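Local coordinates for protein epsin-1 (Saccharomyces cerevisiae, PDB 5LOZ) that binds membranes enriched in phosphatidylinositol 3,5- or 4,5-bisphosphate through its ENTH domain and is required for endocytosis and actin localization, at residues 44-49 / 65-70; 69-74 / 117-122. All coordinates share one frame; numbering follows the deposited sequence.

Interaction 1 of 2, residues 44-49 / 65-70; sequences DMLDKR and TVIDYL
Where Leu46 meets Val66, Ile67 and Leu70, no ring or other flat group lies between them; the contact is aliphatic throughout. The flat carboxylate of Asp44 lies on the outer flank, its OD2 met by Lys48 NZ nearly along the C-O axis in a salt bridge of 2.7 Å. The contact illustrates core formation in the alpha-alpha superhelix of the ENTH domain: segments 44-49 and 65-70, on helices 36-50 and 57-73, run at 140° to each other, and their axes come no closer than 11.1 Å. Leu46 alone of segment 44-49 touches segment 65-70, and three side chains come to meet it. Val10 also packs on Leu46, while Leu29 backs Val66 and Trp81 backs Ile67. The Leu46 torsions (chi1 -107°, chi2 18°) lie near eclipsed values and place both methyls toward Val66. With an alanine here, both methyls would be lost, and Val66, Ile67 and Leu70 would probably face a gap. Leu46 slides past Ile67 in the opposite direction, CD2 lying 3.9 Å from Ile67 CG1, and runs slantwise to Val66, whose CG1 lies 3.8 Å from both Leu46 CD1 and CD2. Toward Leu70 the approach is tip to tip, with Leu46 CD2 3.7 Å from Leu70 CD1.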
ATOM      1  N   ASP A  44      -0.329  -9.014   5.180  1.00 17.11           N
ATOM      2  CA  ASP A  44      -1.655  -9.628   5.319  1.00 17.75           C
ATOM      3  C   ASP A  44      -2.789  -8.609   5.581  1.00 16.38           C
ATOM      4  O   ASP A  44      -3.878  -8.749   4.999  1.00 15.46           O
ATOM      5  CB  ASP A  44      -1.682 -10.690   6.396  1.00 21.18           C
ATOM      6  CG  ASP A  44      -3.031 -11.420   6.445  1.00 25.38           C
ATOM      7  OD1 ASP A  44      -3.336 -12.182   5.496  1.00 33.48           O
ATOM      8  OD2 ASP A  44      -3.789 -11.192   7.414  1.00 34.27           O
ATOM      9  N   MET A  45      -2.531  -7.625   6.447  1.00 16.16           N
ATOM     10  CA  MET A  45      -3.523  -6.559   6.702  1.00 17.45           C
ATOM     11  C   MET A  45      -3.719  -5.698   5.441  1.00 16.24           C
ATOM     12  O   MET A  45      -4.818  -5.356   5.088  1.00 14.00           O
ATOM     13  CB  MET A  45      -3.084  -5.682   7.876  1.00 17.68           C
ATOM     14  CG  MET A  45      -4.103  -4.549   8.224  1.00 22.83           C
ATOM     15  SD  MET A  45      -5.819  -5.142   8.588  1.00 35.03           S
ATOM     16  CE  MET A  45      -5.413  -6.594   9.483  1.00 25.64           C
ATOM     17  N   LEU A  46      -2.622  -5.388   4.756  1.00 14.42           N
ATOM     18  CA  LEU A  46      -2.673  -4.653   3.489  1.00 15.74           C
ATOM     19  C   LEU A  46      -3.496  -5.387   2.449  1.00 16.10           C
ATOM     20  O   LEU A  46      -4.276  -4.789   1.730  1.00 13.72           O
ATOM     21  CB  LEU A  46      -1.220  -4.379   2.991  1.00 15.51           C
ATOM     22  CG  LEU A  46      -0.544  -3.005   3.025  1.00 19.50           C
ATOM     23  CD1 LEU A  46      -1.176  -1.957   3.949  1.00 12.22           C
ATOM     24  CD2 LEU A  46       0.980  -3.109   3.133  1.00 12.87           C
ATOM     25  N   ASP A  47      -3.359  -6.714   2.382  1.00 15.08           N
ATOM     26  CA  ASP A  47      -4.166  -7.504   1.481  1.00 16.05           C
ATOM     27  C   ASP A  47      -5.661  -7.442   1.817  1.00 13.82           C
ATOM     28  O   ASP A  47      -6.489  -7.302   0.922  1.00 14.25           O
ATOM     29  CB  ASP A  47      -3.717  -8.982   1.457  1.00 19.71           C
ATOM     30  CG  ASP A  47      -4.416  -9.797   0.330  1.00 25.66           C
ATOM     31  OD1 ASP A  47      -4.564  -9.288  -0.826  1.00 33.82           O
ATOM     32  OD2 ASP A  47      -4.787 -10.955   0.600  1.00 33.99           O
ATOM     33  N   LYS A  48      -5.988  -7.573   3.099  1.00 14.37           N
ATOM     34  CA  LYS A  48      -7.363  -7.381   3.558  1.00 15.44           C
ATOM     35  C   LYS A  48      -7.939  -6.019   3.185  1.00 13.78           C
ATOM     36  O   LYS A  48      -9.062  -5.933   2.753  1.00 15.68           O
ATOM     37  CB  LYS A  48      -7.481  -7.601   5.073  1.00 17.76           C
ATOM     38  CG  LYS A  48      -7.365  -9.074   5.473  1.00 21.98           C
ATOM     39  CD  LYS A  48      -7.001  -9.237   6.924  1.00 25.81           C
ATOM     40  CE  LYS A  48      -6.993 -10.713   7.323  1.00 30.52           C
ATOM     41  NZ  LYS A  48      -6.225 -10.875   8.589  1.00 33.01           N
ATOM     42  N   ARG A  49      -7.174  -4.964   3.375  1.00 14.25           N
ATOM     43  CA  ARG A  49      -7.663  -3.609   3.126  1.00 14.88           C
ATOM     44  C   ARG A  49      -7.973  -3.419   1.625  1.00 16.98           C
ATOM     45  O   ARG A  49      -8.993  -2.861   1.255  1.00 16.53           O
ATOM     46  CB  ARG A  49      -6.648  -2.556   3.595  1.00 13.38           C
ATOM     47  CG  ARG A  49      -6.443  -2.426   5.074  1.00 15.77           C
ATOM     48  CD  ARG A  49      -7.676  -1.971   5.785  1.00 16.36           C
ATOM     49  NE  ARG A  49      -7.405  -1.292   7.028  1.00 17.24           N
ATOM     50  CZ  ARG A  49      -8.216  -1.214   8.070  1.00 18.30           C
ATOM     51  NH1 ARG A  49      -9.381  -1.842   8.085  1.00 16.66           N
ATOM     52  NH2 ARG A  49      -7.837  -0.514   9.127  1.00 17.85           N
ATOM     53  N   THR A  65      -1.224   3.388  -1.009  1.00 10.99           N
ATOM     54  CA  THR A  65      -0.196   4.386  -0.610  1.00 11.83           C
ATOM     55  C   THR A  65       0.912   3.758   0.230  1.00 10.75           C
ATOM     56  O   THR A  65       2.096   4.022   0.010  1.00 10.04           O
ATOM     57  CB  THR A  65      -0.805   5.577   0.186  1.00 13.49           C
ATOM     58  OG1 THR A  65      -1.823   6.189  -0.615  1.00 14.82           O
ATOM     59  CG2 THR A  65       0.222   6.598   0.537  1.00 15.60           C
ATOM     60  N   VAL A  66       0.520   2.925   1.185  1.00  9.39           N
ATOM     61  CA  VAL A  66       1.467   2.188   1.974  1.00 10.73           C
ATOM     62  C   VAL A  66       2.296   1.273   1.069  1.00 11.47           C
ATOM     63  O   VAL A  66       3.541   1.277   1.160  1.00 11.04           O
ATOM     64  CB  VAL A  66       0.769   1.386   3.090  1.00 11.82           C
ATOM     65  CG1 VAL A  66       1.737   0.520   3.814  1.00 12.67           C
ATOM     66  CG2 VAL A  66       0.054   2.347   4.051  1.00 11.90           C
ATOM     67  N   ILE A  67       1.632   0.505   0.179  1.00 10.24           N
ATOM     68  CA  ILE A  67       2.385  -0.399  -0.713  1.00  9.57           C
ATOM     69  C   ILE A  67       3.423   0.344  -1.589  1.00 10.00           C
ATOM     70  O   ILE A  67       4.549  -0.118  -1.793  1.00 10.00           O
ATOM     71  CB  ILE A  67       1.479  -1.296  -1.544  1.00 11.31           C
ATOM     72  CG1 ILE A  67       0.632  -2.178  -0.638  1.00 12.82           C
ATOM     73  CG2 ILE A  67       2.328  -2.140  -2.544  1.00  7.46           C
ATOM     74  CD1 ILE A  67      -0.443  -2.922  -1.324  1.00 12.43           C
ATOM     75  N   ASP A  68       3.036   1.515  -2.102  1.00 11.38           N
ATOM     76  CA  ASP A  68       3.922   2.334  -2.920  1.00 11.38           C
ATOM     77  C   ASP A  68       5.177   2.706  -2.129  1.00 11.57           C
ATOM     78  O   ASP A  68       6.304   2.579  -2.666  1.00 14.45           O
ATOM     79  CB  ASP A  68       3.183   3.555  -3.446  1.00 12.89           C
ATOM     80  CG  ASP A  68       4.114   4.599  -4.011  1.00 15.14           C
ATOM     81  OD1 ASP A  68       4.543   4.379  -5.146  1.00 23.20           O
ATOM     82  OD2 ASP A  68       4.475   5.575  -3.282  1.00 18.26           O
ATOM     83  N   TYR A  69       5.007   3.168  -0.887  1.00 11.37           N
ATOM     84  CA  TYR A  69       6.122   3.566  -0.050  1.00 10.59           C
ATOM     85  C   TYR A  69       7.029   2.355   0.258  1.00 10.87           C
ATOM     86  O   TYR A  69       8.256   2.461   0.277  1.00 10.28           O
ATOM     87  CB  TYR A  69       5.651   4.176   1.243  1.00 12.02           C
ATOM     88  CG  TYR A  69       6.699   5.000   1.951  1.00 15.18           C
ATOM     89  CD1 TYR A  69       6.909   6.324   1.612  1.00 17.67           C
ATOM     90  CD2 TYR A  69       7.478   4.462   2.960  1.00 15.48           C
ATOM     91  CE1 TYR A  69       7.849   7.102   2.253  1.00 19.38           C
ATOM     92  CE2 TYR A  69       8.439   5.239   3.621  1.00 17.09           C
ATOM     93  CZ  TYR A  69       8.620   6.566   3.251  1.00 18.38           C
ATOM     94  OH  TYR A  69       9.540   7.406   3.845  1.00 23.43           O
ATOM     95  N   LEU A  70       6.401   1.207   0.489  1.00  8.67           N
ATOM     96  CA  LEU A  70       7.099   0.013   0.866  1.00  9.55           C
ATOM     97  C   LEU A  70       8.021  -0.494  -0.246  1.00 10.44           C
ATOM     98  O   LEU A  70       9.115  -0.974   0.035  1.00  9.11           O
ATOM     99  CB  LEU A  70       6.110  -1.092   1.243  1.00  6.98           C
ATOM    100  CG  LEU A  70       5.427  -1.032   2.603  1.00  9.08           C
ATOM    101  CD1 LEU A  70       4.569  -2.268   2.879  1.00  8.14           C
ATOM    102  CD2 LEU A  70       6.487  -0.850   3.704  1.00 11.90           C
TER

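Interaction 2 of 2, residues 69-74 / 117-122; sequences YLIRFG and TALLSD
Ile71 and Leu119 supply the apolar centre of this contact, their side chains sliding past each other in opposite directions until Ile71 CD1 lies 3.7 Å from Leu119 CD2. The same Ile71 CD1 meets Leu120 CD2 at 3.8 Å, this time with the chains at about a right angle, so a single methyl bridges two successive leucines. Ile71 holds CG1 between its backbone N and carbonyl carbon (chi1 71°), a crowded position, and an extended chi2 then carries CD1 out to the leucines.

Arg72 contributes its aliphatic stem. The chain crosses Leu119 nearly perpendicularly, its CG 3.8 Å from Leu119 CD2, and bends at chi3 (64°) beyond this apolar stem. Its polar end is engaged elsewhere: NH1 forms a salt bridge with Asp68, and NE another with Glu129.

In the right-handed alpha-alpha superhelix of the ENTH domain, this is where the C-terminal turns of helices 57-73 and 106-121 come side by side, the two short segments running 25° from parallel, their axes approaching to 11.5 Å.

Aromatic stacking occurs within helix 57-73, where Tyr69 and Phe73 are stacked and Phe73 CD1 sits 3.4 Å above the centre of the Tyr69 ring. The ring atom Phe73 CE1 also lies over one face of the Arg72 guanidinium, 3.8 Å above its plane and toward its rim.

Among the polar contacts at the helix ends, Gly74 N bonds to Leu70 O at 2.6 Å, and Asp122 N to Leu119 O. Asp122, the first residue beyond helix 106-121, is the N-cap of helix 123-133, its side chain capping a backbone N while its OD2 also pairs with Arg125. Arg130 NH1 and NH2 take up Ile71 O and Gly74 O respectively.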
ATOM      1  N   TYR A  69       5.007   3.168  -0.887  1.00 11.37           N
ATOM      2  CA  TYR A  69       6.122   3.566  -0.050  1.00 10.59           C
ATOM      3  C   TYR A  69       7.029   2.355   0.258  1.00 10.87           C
ATOM      4  O   TYR A  69       8.256   2.461   0.277  1.00 10.28           O
ATOM      5  CB  TYR A  69       5.651   4.176   1.243  1.00 12.02           C
ATOM      6  CG  TYR A  69       6.699   5.000   1.951  1.00 15.18           C
ATOM      7  CD1 TYR A  69       6.909   6.324   1.612  1.00 17.67           C
ATOM      8  CD2 TYR A  69       7.478   4.462   2.960  1.00 15.48           C
ATOM      9  CE1 TYR A  69       7.849   7.102   2.253  1.00 19.38           C
ATOM     10  CE2 TYR A  69       8.439   5.239   3.621  1.00 17.09           C
ATOM     11  CZ  TYR A  69       8.620   6.566   3.251  1.00 18.38           C
ATOM     12  OH  TYR A  69       9.540   7.406   3.845  1.00 23.43           O
ATOM     13  N   LEU A  70       6.401   1.207   0.489  1.00  8.67           N
ATOM     14  CA  LEU A  70       7.099   0.013   0.866  1.00  9.55           C
ATOM     15  C   LEU A  70       8.021  -0.494  -0.246  1.00 10.44           C
ATOM     16  O   LEU A  70       9.115  -0.974   0.035  1.00  9.11           O
ATOM     17  CB  LEU A  70       6.110  -1.092   1.243  1.00  6.98           C
ATOM     18  CG  LEU A  70       5.427  -1.032   2.603  1.00  9.08           C
ATOM     19  CD1 LEU A  70       4.569  -2.268   2.879  1.00  8.14           C
ATOM     20  CD2 LEU A  70       6.487  -0.850   3.704  1.00 11.90           C
ATOM     21  N   ILE A  71       7.563  -0.446  -1.488  1.00 10.39           N
ATOM     22  CA  ILE A  71       8.388  -0.929  -2.600  1.00 11.18           C
ATOM     23  C   ILE A  71       9.496   0.072  -2.925  1.00 11.11           C
ATOM     24  O   ILE A  71      10.505  -0.291  -3.503  1.00 11.09           O
ATOM     25  CB  ILE A  71       7.572  -1.343  -3.868  1.00 10.31           C
ATOM     26  CG1 ILE A  71       6.972  -0.137  -4.589  1.00 13.05           C
ATOM     27  CG2 ILE A  71       6.491  -2.417  -3.519  1.00 12.67           C
ATOM     28  CD1 ILE A  71       6.458  -0.436  -5.982  1.00  9.83           C
ATOM     29  N   ARG A  72       9.280   1.344  -2.555  1.00 12.09           N
ATOM     30  CA  ARG A  72      10.259   2.372  -2.746  1.00 11.01           C
ATOM     31  C   ARG A  72      11.273   2.479  -1.585  1.00 10.74           C
ATOM     32  O   ARG A  72      12.410   2.896  -1.802  1.00 11.11           O
ATOM     33  CB  ARG A  72       9.607   3.718  -3.003  1.00 11.79           C
ATOM     34  CG  ARG A  72       8.910   3.875  -4.334  1.00 10.62           C
ATOM     35  CD  ARG A  72       7.870   5.001  -4.268  1.00 19.58           C
ATOM     36  NE  ARG A  72       8.495   6.270  -4.034  1.00 26.54           N
ATOM     37  CZ  ARG A  72       7.999   7.264  -3.307  1.00 31.72           C
ATOM     38  NH1 ARG A  72       6.807   7.172  -2.727  1.00 32.30           N
ATOM     39  NH2 ARG A  72       8.711   8.389  -3.175  1.00 35.29           N
ATOM     40  N   PHE A  73      10.864   2.103  -0.371  1.00 11.17           N
ATOM     41  CA  PHE A  73      11.714   2.307   0.828  1.00 12.41           C
ATOM     42  C   PHE A  73      11.872   1.073   1.703  1.00 12.35           C
ATOM     43  O   PHE A  73      12.695   1.064   2.610  1.00 12.83           O
ATOM     44  CB  PHE A  73      11.122   3.424   1.709  1.00 13.42           C
ATOM     45  CG  PHE A  73      11.245   4.803   1.124  1.00 15.21           C
ATOM     46  CD1 PHE A  73      10.230   5.330   0.301  1.00 19.52           C
ATOM     47  CD2 PHE A  73      12.371   5.579   1.390  1.00 13.75           C
ATOM     48  CE1 PHE A  73      10.345   6.655  -0.241  1.00 16.21           C
ATOM     49  CE2 PHE A  73      12.498   6.896   0.848  1.00 15.13           C
ATOM     50  CZ  PHE A  73      11.481   7.414   0.032  1.00 19.62           C
ATOM     51  N   GLY A  74      11.043   0.050   1.494  1.00 11.55           N
ATOM     52  CA  GLY A  74      11.026  -1.106   2.373  1.00 11.46           C
ATOM     53  C   GLY A  74      11.835  -2.261   1.876  1.00 12.99           C
ATOM     54  O   GLY A  74      12.529  -2.150   0.887  1.00 11.00           O
ATOM     55  N   THR A 117       1.406  -0.163 -10.491  1.00 14.05           N
ATOM     56  CA  THR A 117       1.662  -1.106 -11.572  1.00 15.75           C
ATOM     57  C   THR A 117       2.608  -0.588 -12.640  1.00 14.22           C
ATOM     58  O   THR A 117       3.459  -1.348 -13.167  1.00 14.92           O
ATOM     59  CB  THR A 117       0.331  -1.605 -12.251  1.00 16.01           C
ATOM     60  OG1 THR A 117      -0.335  -0.513 -12.873  1.00 16.15           O
ATOM     61  CG2 THR A 117      -0.607  -2.231 -11.215  1.00 19.18           C
ATOM     62  N   ALA A 118       2.520   0.702 -12.959  1.00 12.95           N
ATOM     63  CA  ALA A 118       3.482   1.322 -13.849  1.00 13.17           C
ATOM     64  C   ALA A 118       4.904   1.230 -13.254  1.00 13.29           C
ATOM     65  O   ALA A 118       5.883   0.868 -13.979  1.00 11.72           O
ATOM     66  CB  ALA A 118       3.138   2.775 -14.147  1.00 10.55           C
ATOM     67  N   LEU A 119       5.046   1.555 -11.961  1.00 12.31           N
ATOM     68  CA  LEU A 119       6.321   1.473 -11.315  1.00 11.51           C
ATOM     69  C   LEU A 119       6.869   0.036 -11.294  1.00 12.71           C
ATOM     70  O   LEU A 119       8.074  -0.182 -11.510  1.00 11.72           O
ATOM     71  CB  LEU A 119       6.274   2.048  -9.912  1.00 12.88           C
ATOM     72  CG  LEU A 119       7.584   2.070  -9.111  1.00 14.05           C
ATOM     73  CD1 LEU A 119       8.705   2.838  -9.900  1.00 14.72           C
ATOM     74  CD2 LEU A 119       7.401   2.721  -7.679  1.00  8.96           C
ATOM     75  N   LEU A 120       5.999  -0.920 -11.009  1.00 10.15           N
ATOM     76  CA  LEU A 120       6.368  -2.332 -10.977  1.00 13.34           C
ATOM     77  C   LEU A 120       6.775  -2.900 -12.346  1.00 13.66           C
ATOM     78  O   LEU A 120       7.484  -3.913 -12.407  1.00 17.22           O
ATOM     79  CB  LEU A 120       5.241  -3.192 -10.385  1.00 11.76           C
ATOM     80  CG  LEU A 120       5.032  -3.037  -8.872  1.00 15.55           C
ATOM     81  CD1 LEU A 120       3.726  -3.729  -8.436  1.00 10.45           C
ATOM     82  CD2 LEU A 120       6.274  -3.629  -8.123  1.00 13.84           C
ATOM     83  N   SER A 121       6.338  -2.246 -13.407  1.00 12.15           N
ATOM     84  CA  SER A 121       6.751  -2.594 -14.765  0.50 13.58           C
ATOM     85  C   SER A 121       8.059  -1.926 -15.162  1.00 14.49           C
ATOM     86  O   SER A 121       8.752  -2.391 -16.077  1.00 16.84           O
ATOM     87  CB  SER A 121       5.659  -2.266 -15.784  0.50 13.63           C
ATOM     88  OG  SER A 121       4.550  -3.168 -15.681  0.50 15.80           O
ATOM     89  N   ASP A 122       8.412  -0.841 -14.475  1.00 13.51           N
ATOM     90  CA  ASP A 122       9.545  -0.017 -14.827  1.00 14.92           C
ATOM     91  C   ASP A 122      10.732  -0.340 -13.941  1.00 15.17           C
ATOM     92  O   ASP A 122      11.075   0.428 -13.018  1.00 13.72           O
ATOM     93  CB  ASP A 122       9.132   1.467 -14.735  1.00 15.49           C
ATOM     94  CG  ASP A 122      10.143   2.425 -15.419  1.00 20.56           C
ATOM     95  OD1 ASP A 122      11.294   2.043 -15.706  1.00 20.07           O
ATOM     96  OD2 ASP A 122       9.780   3.587 -15.631  1.00 19.94           O
TER

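Overall arrangement
Two faces of one helix are at work here. Helix 57-73 gives residues 65-70 to interaction 1 and, overlapping at Tyr69 and Leu70, residues 69-74 to interaction 2, so the pairings follow one another from helix 36-50 through the shared helix to helix 106-121. Their centres are about 12 Å apart; interaction 1 lies about 3 Å from the centre of the chain and interaction 2 about 10 Å from it. They touch by packing where Asp68 OD1 comes within 4.2 Å of Leu119 CD2. The shared helix thus ties a roughly antiparallel neighbour and a nearly parallel one into a single compact ENTH domain, the membrane-binding module of this endocytic adaptor.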